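Local coordinates for flavin-nucleotide-binding protein (Mycobacterium smegmatis, PDB 4YBN), which binds FAD and heme b side by side in a split beta-barrel fold and is probably an oxidoreductase, at residues Val37-Asp42 and Val46-Gly51; Leu59-Ser64 and Pro68-Leu73; Gly121-Leu126 and Thr149-Leu154. One frame throughout, in Å; residues are numbered along the deposited sequence.

In the fold
The three contacts follow one another along the chain without overlap. Interaction 1 is the hairpin of strands 34-41 and 44-55. Interaction 2 sets strand 58-64 against helix 68-74, and interaction 3 sets helix 116-130 against strand 149-155. All reach one antiparallel sheet, in which strand 58-64 lies between strands 44-55 and 149-155. Centres are about 10 Å apart for interactions 1 and 2, and again for 2 and 3. Those of 1 and 3 are about 18 Å apart. Interactions 1 and 2 share FAD, while interaction 3 borders the heme. H62 of interaction 2 touches both cofactors, so the series runs from flavin to heme.

Interaction 1. Residues Val37-Asp42 and Val46-Gly51; sequences VALVRD and VAFPIG. With FAD (flavin-adenine dinucleotide), chain H.
V37 and F48 exchange two backbone hydrogen bonds. The bond from V37 N to F48 O is 2.9 Å long and almost straight (177°). F48 N returns a bond to V37 O. L39 and V46 repeat the pattern: V46 N meets L39 O at 2.8 Å, and L39 N meets V46 O at 3.0 Å. The four amides are thus satisfied within the pair of strands. A38 and A47 lie between as a non-hydrogen-bonded pair. Here A47 CA comes within 3.1 Å of V37 O in a CA-H...O contact. This is the antiparallel beta hairpin of strands 34-41 and 44-55, part of the split beta-barrel. A38 bonds through its backbone to A80 and packs on A38 of the second subunit. On the sheet face that carries V37, L39, V46 and F48, V37 CB lies over one face of the F48 ring as a CH-pi contact. L39 CD2 touches the ring edge in plane. L39 CD2 is also pressed to 3.3 Å from V46 CG2, a tight fit. R41 folds back through bends at chi2 and chi3, and its NE bonds V40 O at 2.8 Å. The FAD ribityl hydroxyl O2' donates to P49 O at 2.9 Å. Further along, G51 N lies 2.9 Å from FAD N5.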
loop_
_atom_site.group_PDB
_atom_site.type_symbol
_atom_site.label_atom_id
_atom_site.label_comp_id
_atom_site.label_asym_id
_atom_site.label_seq_id
_atom_site.Cartn_x
_atom_site.Cartn_y
_atom_site.Cartn_z
ATOM N N VAL A 37 4.114 -8.078 2.899
ATOM C CA VAL A 37 4.417 -9.501 2.931
ATOM C C VAL A 37 3.703 -10.152 4.112
ATOM O O VAL A 37 3.715 -9.647 5.197
ATOM C CB VAL A 37 5.898 -9.737 3.094
ATOM C CG1 VAL A 37 6.192 -11.218 3.309
ATOM C CG2 VAL A 37 6.664 -9.211 1.910
ATOM N N ALA A 38 3.002 -11.220 3.826
ATOM C CA ALA A 38 2.243 -11.975 4.812
ATOM C C ALA A 38 2.844 -13.368 4.952
ATOM O O ALA A 38 3.209 -14.004 3.940
ATOM C CB ALA A 38 0.827 -12.088 4.336
ATOM N N LEU A 39 2.959 -13.848 6.190
ATOM C CA LEU A 39 3.406 -15.149 6.482
ATOM C C LEU A 39 2.693 -15.618 7.780
ATOM O O LEU A 39 1.899 -14.894 8.380
ATOM C CB LEU A 39 4.901 -15.176 6.671
ATOM C CG LEU A 39 5.534 -14.419 7.822
ATOM C CD1 LEU A 39 6.826 -15.080 8.246
ATOM C CD2 LEU A 39 5.788 -12.975 7.398
ATOM N N VAL A 40 2.975 -16.845 8.170
ATOM C CA VAL A 40 2.324 -17.465 9.324
ATOM C C VAL A 40 3.412 -17.758 10.351
ATOM O O VAL A 40 4.512 -18.264 10.010
ATOM C CB VAL A 40 1.665 -18.742 8.886
ATOM C CG1 VAL A 40 0.866 -19.370 10.015
ATOM C CG2 VAL A 40 0.728 -18.505 7.702
ATOM N N ARG A 41 3.155 -17.355 11.589
ATOM C CA ARG A 41 3.972 -17.759 12.752
ATOM C C ARG A 41 3.068 -18.345 13.797
ATOM O O ARG A 41 2.062 -17.705 14.199
ATOM C CB ARG A 41 4.642 -16.556 13.377
ATOM C CG ARG A 41 5.525 -15.816 12.418
ATOM C CD ARG A 41 6.871 -16.529 12.224
ATOM N NE ARG A 41 6.906 -17.581 11.194
ATOM C CZ ARG A 41 7.887 -18.481 11.058
ATOM N NH1 ARG A 41 8.882 -18.533 11.927
ATOM N NH2 ARG A 41 7.851 -19.360 10.070
ATOM N N ASP A 42 3.368 -19.586 14.190
ATOM C CA ASP A 42 2.603 -20.288 15.223
ATOM C C ASP A 42 1.127 -20.238 14.970
ATOM O O ASP A 42 0.331 -19.914 15.843
ATOM C CB ASP A 42 2.983 -19.743 16.600
ATOM C CG ASP A 42 4.498 -19.852 16.844
ATOM O OD1 ASP A 42 5.116 -20.821 16.322
ATOM O OD2 ASP A 42 5.088 -18.963 17.493
ATOM N N VAL A 46 0.932 -12.870 10.045
ATOM C CA VAL A 46 1.702 -11.673 10.290
ATOM C C VAL A 46 1.881 -10.953 8.951
ATOM O O VAL A 46 1.882 -11.586 7.856
ATOM C CB VAL A 46 3.036 -11.851 11.020
ATOM C CG1 VAL A 46 2.921 -12.759 12.237
ATOM C CG2 VAL A 46 4.082 -12.361 10.100
ATOM N N ALA A 47 1.941 -9.647 9.010
ATOM C CA ALA A 47 2.092 -8.851 7.772
ATOM C C ALA A 47 3.009 -7.675 8.033
ATOM O O ALA A 47 2.958 -7.100 9.138
ATOM C CB ALA A 47 0.768 -8.383 7.296
ATOM N N PHE A 48 3.921 -7.391 7.079
ATOM C CA PHE A 48 4.833 -6.279 7.276
ATOM C C PHE A 48 5.124 -5.673 5.932
ATOM O O PHE A 48 5.096 -6.333 4.934
ATOM C CB PHE A 48 6.089 -6.678 8.010
ATOM C CG PHE A 48 6.953 -7.670 7.287
ATOM C CD1 PHE A 48 7.964 -7.242 6.476
ATOM C CD2 PHE A 48 6.792 -9.006 7.462
ATOM C CE1 PHE A 48 8.823 -8.143 5.814
ATOM C CE2 PHE A 48 7.611 -9.919 6.776
ATOM C CZ PHE A 48 8.614 -9.482 5.942
ATOM N N PRO A 49 5.306 -4.390 5.890
ATOM C CA PRO A 49 5.657 -3.740 4.695
ATOM C C PRO A 49 7.136 -3.805 4.423
ATOM O O PRO A 49 7.980 -3.888 5.369
ATOM C CB PRO A 49 5.290 -2.268 5.008
ATOM C CG PRO A 49 5.454 -2.151 6.436
ATOM C CD PRO A 49 5.131 -3.468 7.019
ATOM N N ILE A 50 7.540 -3.742 3.177
ATOM C CA ILE A 50 8.975 -3.758 2.870
ATOM C C ILE A 50 9.220 -3.267 1.471
ATOM O O ILE A 50 8.405 -3.476 0.569
ATOM C CB ILE A 50 9.532 -5.207 3.057
ATOM C CG1 ILE A 50 11.054 -5.190 3.017
ATOM C CG2 ILE A 50 8.992 -6.080 1.963
ATOM C CD1 ILE A 50 11.849 -6.247 3.753
ATOM N N GLY A 51 10.326 -2.568 1.222
ATOM C CA GLY A 51 10.646 -2.255 -0.200
ATOM C C GLY A 51 11.026 -3.454 -1.056
ATOM O O GLY A 51 11.636 -4.401 -0.590
HETATM P PA FAD H . 9.573 -8.147 14.247
HETATM O O1A FAD H . 10.431 -8.201 15.489
HETATM O O2A FAD H . 9.600 -9.320 13.295
HETATM O O5B FAD H . 8.015 -7.934 14.665
HETATM C C5B FAD H . 7.556 -7.697 15.995
HETATM C C4B FAD H . 6.315 -6.799 15.974
HETATM O O4B FAD H . 6.683 -5.405 15.867
HETATM C C3B FAD H . 5.375 -7.013 14.783
HETATM O O3B FAD H . 4.478 -8.134 14.823
HETATM C C2B FAD H . 4.608 -5.725 14.738
HETATM O O2B FAD H . 3.515 -5.887 15.625
HETATM C C1B FAD H . 5.660 -4.682 15.173
HETATM N N9A FAD H . 6.161 -4.045 13.914
HETATM C C8A FAD H . 7.348 -4.312 13.327
HETATM N N7A FAD H . 7.495 -3.600 12.171
HETATM C C5A FAD H . 6.378 -2.866 12.002
HETATM C C6A FAD H . 5.903 -1.903 10.989
HETATM N N6A FAD H . 6.713 -1.618 9.935
HETATM N N1A FAD H . 4.667 -1.347 11.215
HETATM C C2A FAD H . 3.890 -1.613 12.299
HETATM N N3A FAD H . 4.278 -2.484 13.224
HETATM C C4A FAD H . 5.489 -3.146 13.153
HETATM N N1 FAD H . 12.750 -3.306 6.334
HETATM C C2 FAD H . 13.858 -3.838 5.743
HETATM O O2 FAD H . 14.517 -4.616 6.477
HETATM N N3 FAD H . 14.249 -3.533 4.463
HETATM C C4 FAD H . 13.504 -2.715 3.674
HETATM O O4 FAD H . 13.764 -2.406 2.493
HETATM C C4X FAD H . 12.275 -2.107 4.253
HETATM N N5 FAD H . 11.514 -1.260 3.525
HETATM C C5X FAD H . 10.394 -0.702 4.066
HETATM C C6 FAD H . 9.600 0.148 3.299
HETATM C C7 FAD H . 8.446 0.714 3.818
HETATM C C7M FAD H . 7.624 1.644 2.962
HETATM C C8 FAD H . 8.063 0.410 5.213
HETATM C C8M FAD H . 6.810 0.957 5.835
HETATM C C9 FAD H . 8.828 -0.439 5.970
HETATM C C9A FAD H . 9.984 -1.016 5.459
HETATM N N10 FAD H . 10.760 -1.912 6.235
HETATM C C10 FAD H . 11.935 -2.454 5.662
HETATM C "C1'" FAD H . 10.407 -2.188 7.641
HETATM C "C2'" FAD H . 9.751 -3.500 7.991
HETATM O "O2'" FAD H . 8.347 -3.278 8.160
HETATM C "C3'" FAD H . 10.358 -3.997 9.331
HETATM O "O3'" FAD H . 10.261 -2.949 10.351
HETATM C "C4'" FAD H . 11.778 -4.618 9.225
HETATM O "O4'" FAD H . 11.821 -5.719 8.287
HETATM C "C5'" FAD H . 12.270 -5.157 10.574
HETATM O "O5'" FAD H . 11.220 -5.895 11.229
HETATM P P FAD H . 11.428 -6.705 12.621
HETATM O O1P FAD H . 12.294 -5.862 13.529
HETATM O O2P FAD H . 11.855 -8.106 12.194
HETATM O O3P FAD H . 9.978 -6.818 13.374
#

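Interaction 2. Residues Leu59-Ser64 and Pro68-Leu73; sequences LVIHGS and PWLRAL. With FAD (flavin-adenine dinucleotide), chain H.
G63 meets L70 with bare backbone. L70 CD1 sits 3.4 Å from G63 CA, and FAD O2 comes within 3.2 Å of the same G63 CA. A leucine methyl and the flavin thus both close on one glycine. The unit is a strand, a short loop and a helix of the split beta-barrel, with strand 58-64 leading into helix 68-74. The axes of segments 59-64 and 68-73 lie at 128° and come within 8.4 Å. I61 continues the apolar packing. Its CG1 lies between the backbone N and the carbonyl carbon (chi1 61°), and the chain is extended beyond it. I61 CD1 therefore reaches the helix, where L70 CD2 and L73 CD1 each lie 4.0 Å away. H62 points away from the helix, and its NE2 is an axial ligand of the heme iron. The backbone of H62 serves the flavin instead. FAD N3 bonds weakly to H62 O at 2.6 Å, with a bent angle of 127°. The first turn of the helix faces the FAD pyrophosphate, which the helix dipole would probably favour. S67 OG bonds both L70 N and FAD. The W69 ring stacks on F48. Phosphate oxygen O2A of FAD lies over one face of the W69 ring, so close that the detail is doubtful. The W69 backbone adds a weak bond to the other phosphate, W69 N to FAD O2P at 3.4 Å.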
loop_
_atom_site.group_PDB
_atom_site.type_symbol
_atom_site.label_atom_id
_atom_site.label_comp_id
_atom_site.label_asym_id
_atom_site.label_seq_id
_atom_site.Cartn_x
_atom_site.Cartn_y
_atom_site.Cartn_z
ATOM N N LEU A 59 11.162 -11.152 -7.575
ATOM C CA LEU A 59 10.906 -10.054 -6.612
ATOM C C LEU A 59 11.848 -10.125 -5.455
ATOM O O LEU A 59 11.943 -11.121 -4.709
ATOM C CB LEU A 59 9.467 -10.201 -6.173
ATOM C CG LEU A 59 8.732 -9.130 -5.408
ATOM C CD1 LEU A 59 7.227 -9.290 -5.632
ATOM C CD2 LEU A 59 9.096 -9.186 -3.950
ATOM N N VAL A 60 12.622 -9.082 -5.293
ATOM C CA VAL A 60 13.729 -9.093 -4.371
ATOM C C VAL A 60 13.553 -8.118 -3.225
ATOM O O VAL A 60 13.199 -6.972 -3.471
ATOM C CB VAL A 60 15.027 -8.736 -5.137
ATOM C CG1 VAL A 60 16.226 -8.803 -4.225
ATOM C CG2 VAL A 60 15.177 -9.670 -6.342
ATOM N N ILE A 61 13.846 -8.550 -2.001
ATOM C CA ILE A 61 13.823 -7.688 -0.838
ATOM C C ILE A 61 15.107 -7.823 -0.099
ATOM O O ILE A 61 15.897 -8.772 -0.296
ATOM C CB ILE A 61 12.616 -8.037 0.092
ATOM C CG1 ILE A 61 12.688 -9.491 0.629
ATOM C CG2 ILE A 61 11.312 -7.838 -0.701
ATOM C CD1 ILE A 61 11.545 -9.952 1.482
ATOM N N HIS A 62 15.311 -6.932 0.839
ATOM C CA HIS A 62 16.426 -7.053 1.710
ATOM C C HIS A 62 16.260 -6.433 3.057
ATOM O O HIS A 62 15.344 -5.643 3.294
ATOM C CB HIS A 62 17.640 -6.461 1.028
ATOM C CG HIS A 62 17.698 -5.003 1.107
ATOM N ND1 HIS A 62 16.664 -4.214 0.662
ATOM C CD2 HIS A 62 18.629 -4.173 1.633
ATOM C CE1 HIS A 62 16.981 -2.947 0.874
ATOM N NE2 HIS A 62 18.164 -2.901 1.460
ATOM N N GLY A 63 17.173 -6.723 3.949
ATOM C CA GLY A 63 17.127 -6.076 5.273
ATOM C C GLY A 63 18.147 -6.643 6.210
ATOM O O GLY A 63 19.062 -7.297 5.728
ATOM N N SER A 64 17.992 -6.422 7.521
ATOM C CA SER A 64 18.996 -6.831 8.470
ATOM C C SER A 64 18.975 -8.336 8.646
ATOM O O SER A 64 17.906 -8.958 8.768
ATOM C CB SER A 64 18.806 -6.136 9.843
ATOM O OG SER A 64 19.728 -6.643 10.812
ATOM N N PRO A 68 13.719 -10.647 12.716
ATOM C CA PRO A 68 13.080 -11.963 12.856
ATOM C C PRO A 68 12.172 -12.297 11.746
ATOM O O PRO A 68 12.079 -13.456 11.393
ATOM C CB PRO A 68 12.279 -11.841 14.155
ATOM C CG PRO A 68 12.995 -10.799 14.934
ATOM C CD PRO A 68 13.511 -9.817 13.914
ATOM N N TRP A 69 11.546 -11.282 11.161
ATOM C CA TRP A 69 10.675 -11.456 10.033
ATOM C C TRP A 69 11.398 -11.950 8.823
ATOM O O TRP A 69 11.014 -12.951 8.193
ATOM C CB TRP A 69 10.130 -10.104 9.688
ATOM C CG TRP A 69 9.054 -9.766 10.432
ATOM C CD1 TRP A 69 8.238 -10.609 11.139
ATOM C CD2 TRP A 69 8.504 -8.467 10.536
ATOM N NE1 TRP A 69 7.210 -9.894 11.688
ATOM C CE2 TRP A 69 7.345 -8.576 11.338
ATOM C CE3 TRP A 69 8.870 -7.213 10.028
ATOM C CZ2 TRP A 69 6.561 -7.491 11.662
ATOM C CZ3 TRP A 69 8.074 -6.112 10.364
ATOM C CH2 TRP A 69 6.930 -6.272 11.166
ATOM N N LEU A 70 12.467 -11.270 8.508
ATOM C CA LEU A 70 13.276 -11.713 7.348
ATOM C C LEU A 70 13.895 -13.083 7.579
ATOM O O LEU A 70 13.934 -13.895 6.650
ATOM C CB LEU A 70 14.328 -10.668 6.965
ATOM C CG LEU A 70 13.690 -9.358 6.499
ATOM C CD1 LEU A 70 14.838 -8.408 6.276
ATOM C CD2 LEU A 70 12.901 -9.502 5.210
ATOM N N ARG A 71 14.361 -13.344 8.802
ATOM C CA ARG A 71 14.863 -14.688 9.153
ATOM C C ARG A 71 13.834 -15.780 8.942
ATOM O O ARG A 71 14.165 -16.859 8.497
ATOM C CB ARG A 71 15.353 -14.777 10.605
ATOM C CG ARG A 71 16.750 -14.269 10.842
ATOM C CD ARG A 71 17.110 -14.469 12.309
ATOM N NE ARG A 71 18.332 -13.748 12.625
ATOM C CZ ARG A 71 18.971 -13.830 13.788
ATOM N NH1 ARG A 71 18.495 -14.605 14.761
ATOM N NH2 ARG A 71 20.097 -13.137 13.971
ATOM N N ALA A 72 12.607 -15.498 9.249
ATOM C CA ALA A 72 11.519 -16.455 9.087
ATOM C C ALA A 72 11.348 -16.791 7.639
ATOM O O ALA A 72 11.264 -17.944 7.253
ATOM C CB ALA A 72 10.236 -15.915 9.697
ATOM N N LEU A 73 11.437 -15.790 6.771
ATOM C CA LEU A 73 11.354 -16.036 5.373
ATOM C C LEU A 73 12.579 -16.757 4.834
ATOM O O LEU A 73 12.463 -17.606 3.972
ATOM C CB LEU A 73 11.236 -14.705 4.628
ATOM C CG LEU A 73 9.918 -13.917 4.863
ATOM C CD1 LEU A 73 10.098 -12.557 4.194
ATOM C CD2 LEU A 73 8.770 -14.656 4.225
HETATM P PA FAD H . 9.573 -8.147 14.247
HETATM O O1A FAD H . 10.431 -8.201 15.489
HETATM O O2A FAD H . 9.600 -9.320 13.295
HETATM O O5B FAD H . 8.015 -7.934 14.665
HETATM C C5B FAD H . 7.556 -7.697 15.995
HETATM C C4B FAD H . 6.315 -6.799 15.974
HETATM O O4B FAD H . 6.683 -5.405 15.867
HETATM C C3B FAD H . 5.375 -7.013 14.783
HETATM O O3B FAD H . 4.478 -8.134 14.823
HETATM C C2B FAD H . 4.608 -5.725 14.738
HETATM O O2B FAD H . 3.515 -5.887 15.625
HETATM C C1B FAD H . 5.660 -4.682 15.173
HETATM N N9A FAD H . 6.161 -4.045 13.914
HETATM C C8A FAD H . 7.348 -4.312 13.327
HETATM N N7A FAD H . 7.495 -3.600 12.171
HETATM C C5A FAD H . 6.378 -2.866 12.002
HETATM C C6A FAD H . 5.903 -1.903 10.989
HETATM N N6A FAD H . 6.713 -1.618 9.935
HETATM N N1A FAD H . 4.667 -1.347 11.215
HETATM C C2A FAD H . 3.890 -1.613 12.299
HETATM N N3A FAD H . 4.278 -2.484 13.224
HETATM C C4A FAD H . 5.489 -3.146 13.153
HETATM N N1 FAD H . 12.750 -3.306 6.334
HETATM C C2 FAD H . 13.858 -3.838 5.743
HETATM O O2 FAD H . 14.517 -4.616 6.477
HETATM N N3 FAD H . 14.249 -3.533 4.463
HETATM C C4 FAD H . 13.504 -2.715 3.674
HETATM O O4 FAD H . 13.764 -2.406 2.493
HETATM C C4X FAD H . 12.275 -2.107 4.253
HETATM N N5 FAD H . 11.514 -1.260 3.525
HETATM C C5X FAD H . 10.394 -0.702 4.066
HETATM C C6 FAD H . 9.600 0.148 3.299
HETATM C C7 FAD H . 8.446 0.714 3.818
HETATM C C7M FAD H . 7.624 1.644 2.962
HETATM C C8 FAD H . 8.063 0.410 5.213
HETATM C C8M FAD H . 6.810 0.957 5.835
HETATM C C9 FAD H . 8.828 -0.439 5.970
HETATM C C9A FAD H . 9.984 -1.016 5.459
HETATM N N10 FAD H . 10.760 -1.912 6.235
HETATM C C10 FAD H . 11.935 -2.454 5.662
HETATM C "C1'" FAD H . 10.407 -2.188 7.641
HETATM C "C2'" FAD H . 9.751 -3.500 7.991
HETATM O "O2'" FAD H . 8.347 -3.278 8.160
HETATM C "C3'" FAD H . 10.358 -3.997 9.331
HETATM O "O3'" FAD H . 10.261 -2.949 10.351
HETATM C "C4'" FAD H . 11.778 -4.618 9.225
HETATM O "O4'" FAD H . 11.821 -5.719 8.287
HETATM C "C5'" FAD H . 12.270 -5.157 10.574
HETATM O "O5'" FAD H . 11.220 -5.895 11.229
HETATM P P FAD H . 11.428 -6.705 12.621
HETATM O O1P FAD H . 12.294 -5.862 13.529
HETATM O O2P FAD H . 11.855 -8.106 12.194
HETATM O O3P FAD H . 9.978 -6.818 13.374
#

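Interaction 3. Residues Gly121-Leu126 and Thr149-Leu154; sequences GYLDAL and TLALAL. With HEM (protoporphyrin IX containing Fe), chain F.
L123 and T149 meet tip to tip, with L123 CD1 3.8 Å from T149 CG2. This end of the contact is the close one, and the heme borders it. L123 CD1 lies 3.6 Å from vinyl carbon CBC of the heme. T149 OG1 lies 3.1 Å from the neighbouring vinyl carbon, CAC. With chi1 at -57°, T149 OG1 stands beside the backbone N and CG2 is anti to it, which turns the methyl to the helix. The hydroxyl oxygen is then left beside the porphyrin rim, where it bonds to E145 O. H62, the iron ligand, packs on both L123 and T149. F96 of the second subunit touches T149 as well.

Along the strand the packing opens out. L123 CD2 is 4.2 Å from A151 CB. Past that, Y122 CE1 and A153 CB are 4.9 Å apart and do not touch. I114 packs against Y122, A151 and A153 here. Y122 is partly exposed, and its OH bonds to E58 OE1. Helix 116-130 is thus laid over strand 149-155 of the split-barrel sheet at the heme end.

L123 and T149 belong to the heme pocket but give the iron no ligand. Methyl groups make the helix-strand contact, and the T149 hydroxyl is bonded to the backbone carbonyl of E145. This vinyl group is therefore probably held by packing against L123 and T149 rather than by polar bonds, while Y102 and K164 of the second subunit hydrogen-bond the heme.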
loop_
_atom_site.group_PDB
_atom_site.type_symbol
_atom_site.label_atom_id
_atom_site.label_comp_id
_atom_site.label_asym_id
_atom_site.label_seq_id
_atom_site.Cartn_x
_atom_site.Cartn_y
_atom_site.Cartn_z
ATOM N N GLY A 121 25.610 -8.412 -6.386
ATOM C CA GLY A 121 25.001 -8.152 -7.686
ATOM C C GLY A 121 23.493 -7.866 -7.537
ATOM O O GLY A 121 22.944 -6.982 -8.213
ATOM N N TYR A 122 22.803 -8.647 -6.689
ATOM C CA TYR A 122 21.360 -8.415 -6.473
ATOM C C TYR A 122 21.109 -7.109 -5.756
ATOM O O TYR A 122 20.182 -6.379 -6.151
ATOM C CB TYR A 122 20.736 -9.550 -5.706
ATOM C CG TYR A 122 20.286 -10.712 -6.535
ATOM C CD1 TYR A 122 19.040 -10.711 -7.139
ATOM C CD2 TYR A 122 21.118 -11.806 -6.775
ATOM C CE1 TYR A 122 18.589 -11.792 -7.853
ATOM C CE2 TYR A 122 20.675 -12.862 -7.562
ATOM C CZ TYR A 122 19.388 -12.833 -8.078
ATOM O OH TYR A 122 18.926 -13.870 -8.833
ATOM N N LEU A 123 21.966 -6.731 -4.793
ATOM C CA LEU A 123 21.768 -5.485 -4.095
ATOM C C LEU A 123 21.984 -4.254 -4.983
ATOM O O LEU A 123 21.218 -3.310 -4.937
ATOM C CB LEU A 123 22.594 -5.379 -2.821
ATOM C CG LEU A 123 22.160 -6.381 -1.768
ATOM C CD1 LEU A 123 23.121 -6.390 -0.607
ATOM C CD2 LEU A 123 20.756 -6.103 -1.213
ATOM N N ASP A 124 22.952 -4.328 -5.873
ATOM C CA ASP A 124 23.189 -3.310 -6.844
ATOM C C ASP A 124 21.954 -3.193 -7.711
ATOM O O ASP A 124 21.473 -2.060 -7.999
ATOM C CB ASP A 124 24.408 -3.615 -7.723
ATOM C CG ASP A 124 25.773 -3.379 -7.004
ATOM O OD1 ASP A 124 25.832 -3.011 -5.807
ATOM O OD2 ASP A 124 26.805 -3.609 -7.670
ATOM N N ALA A 125 21.473 -4.313 -8.210
ATOM C CA ALA A 125 20.270 -4.246 -9.064
ATOM C C ALA A 125 19.054 -3.709 -8.261
ATOM O O ALA A 125 18.279 -2.963 -8.793
ATOM C CB ALA A 125 19.954 -5.569 -9.700
ATOM N N LEU A 126 18.931 -4.083 -6.994
ATOM C CA LEU A 126 17.843 -3.598 -6.124
ATOM C C LEU A 126 17.961 -2.104 -5.948
ATOM O O LEU A 126 16.994 -1.360 -6.180
ATOM C CB LEU A 126 17.839 -4.317 -4.749
ATOM C CG LEU A 126 16.730 -3.948 -3.738
ATOM C CD1 LEU A 126 15.392 -4.084 -4.412
ATOM C CD2 LEU A 126 16.705 -4.761 -2.410
ATOM N N THR A 149 23.542 -7.914 5.812
ATOM C CA THR A 149 22.372 -7.872 4.931
ATOM C C THR A 149 21.902 -9.258 4.457
ATOM O O THR A 149 22.649 -10.114 4.019
ATOM C CB THR A 149 22.645 -6.928 3.714
ATOM O OG1 THR A 149 22.993 -5.639 4.209
ATOM C CG2 THR A 149 21.441 -6.692 2.790
ATOM N N LEU A 150 20.610 -9.425 4.523
ATOM C CA LEU A 150 19.913 -10.580 4.059
ATOM C C LEU A 150 19.196 -10.104 2.844
ATOM O O LEU A 150 18.462 -9.121 2.878
ATOM C CB LEU A 150 18.949 -10.940 5.176
ATOM C CG LEU A 150 18.259 -12.275 5.194
ATOM C CD1 LEU A 150 19.232 -13.415 4.967
ATOM C CD2 LEU A 150 17.567 -12.430 6.551
ATOM N N ALA A 151 19.454 -10.728 1.734
ATOM C CA ALA A 151 18.707 -10.502 0.522
ATOM C C ALA A 151 17.949 -11.731 0.169
ATOM O O ALA A 151 18.505 -12.808 0.242
ATOM C CB ALA A 151 19.695 -10.158 -0.610
ATOM N N LEU A 152 16.701 -11.584 -0.263
ATOM C CA LEU A 152 15.813 -12.681 -0.558
ATOM C C LEU A 152 15.056 -12.492 -1.827
ATOM O O LEU A 152 14.693 -11.358 -2.147
ATOM C CB LEU A 152 14.753 -12.815 0.564
ATOM C CG LEU A 152 15.320 -12.913 1.980
ATOM C CD1 LEU A 152 14.237 -12.612 2.996
ATOM C CD2 LEU A 152 15.824 -14.301 2.210
ATOM N N ALA A 153 14.746 -13.573 -2.547
ATOM C CA ALA A 153 14.120 -13.474 -3.874
ATOM C C ALA A 153 13.005 -14.461 -4.003
ATOM O O ALA A 153 13.150 -15.629 -3.621
ATOM C CB ALA A 153 15.162 -13.764 -4.963
ATOM N N LEU A 154 11.878 -13.971 -4.461
ATOM C CA LEU A 154 10.735 -14.779 -4.768
ATOM C C LEU A 154 10.537 -14.841 -6.256
ATOM O O LEU A 154 10.454 -13.826 -6.922
ATOM C CB LEU A 154 9.515 -14.128 -4.098
ATOM C CG LEU A 154 8.147 -14.765 -4.346
ATOM C CD1 LEU A 154 8.110 -16.060 -3.559
ATOM C CD2 LEU A 154 6.986 -13.905 -3.948
HETATM C CHA HEM F . 17.125 -1.621 6.163
HETATM C CHB HEM F . 15.905 0.704 2.145
HETATM C CHC HEM F . 20.160 -0.429 0.115
HETATM C CHD HEM F . 21.264 -2.944 4.072
HETATM C C1A HEM F . 16.443 -0.871 5.253
HETATM C C2A HEM F . 15.164 -0.308 5.493
HETATM C C3A HEM F . 14.811 0.324 4.343
HETATM C C4A HEM F . 15.873 0.166 3.413
HETATM C CMA HEM F . 13.522 1.082 4.150
HETATM C CAA HEM F . 14.320 -0.411 6.756
HETATM C CBA HEM F . 14.821 0.427 7.943
HETATM C CGA HEM F . 13.890 0.207 9.116
HETATM O O1A HEM F . 13.136 1.139 9.494
HETATM O O2A HEM F . 13.861 -0.897 9.723
HETATM C C1B HEM F . 16.980 0.625 1.245
HETATM C C2B HEM F . 16.985 1.295 -0.018
HETATM C C3B HEM F . 18.164 0.982 -0.631
HETATM C C4B HEM F . 18.910 0.112 0.332
HETATM C CMB HEM F . 15.889 2.158 -0.605
HETATM C CAB HEM F . 18.545 1.550 -1.952
HETATM C CBB HEM F . 19.797 1.576 -2.378
HETATM C C1C HEM F . 20.866 -1.267 1.000
HETATM C C2C HEM F . 22.032 -2.024 0.674
HETATM C C3C HEM F . 22.365 -2.754 1.817
HETATM C C4C HEM F . 21.370 -2.417 2.831
HETATM C CMC HEM F . 22.771 -1.999 -0.636
HETATM C CAC HEM F . 23.558 -3.603 2.007
HETATM C CBC HEM F . 24.651 -3.654 1.212
HETATM C C1D HEM F . 20.211 -2.754 4.947
HETATM C C2D HEM F . 20.217 -3.343 6.305
HETATM C C3D HEM F . 19.074 -2.953 6.864
HETATM C C4D HEM F . 18.365 -2.160 5.862
HETATM C CMD HEM F . 21.273 -4.191 6.968
HETATM C CAD HEM F . 18.563 -3.231 8.242
HETATM C CBD HEM F . 18.806 -1.995 9.132
HETATM C CGD HEM F . 18.682 -2.315 10.611
HETATM O O1D HEM F . 19.685 -2.309 11.370
HETATM O O2D HEM F . 17.559 -2.599 11.079
HETATM N NA HEM F . 16.860 -0.571 3.982
HETATM N NB HEM F . 18.142 -0.028 1.425
HETATM N NC HEM F . 20.451 -1.591 2.279
HETATM N ND HEM F . 19.087 -2.057 4.737
HETATM FE FE HEM F . 18.604 -1.141 3.162
#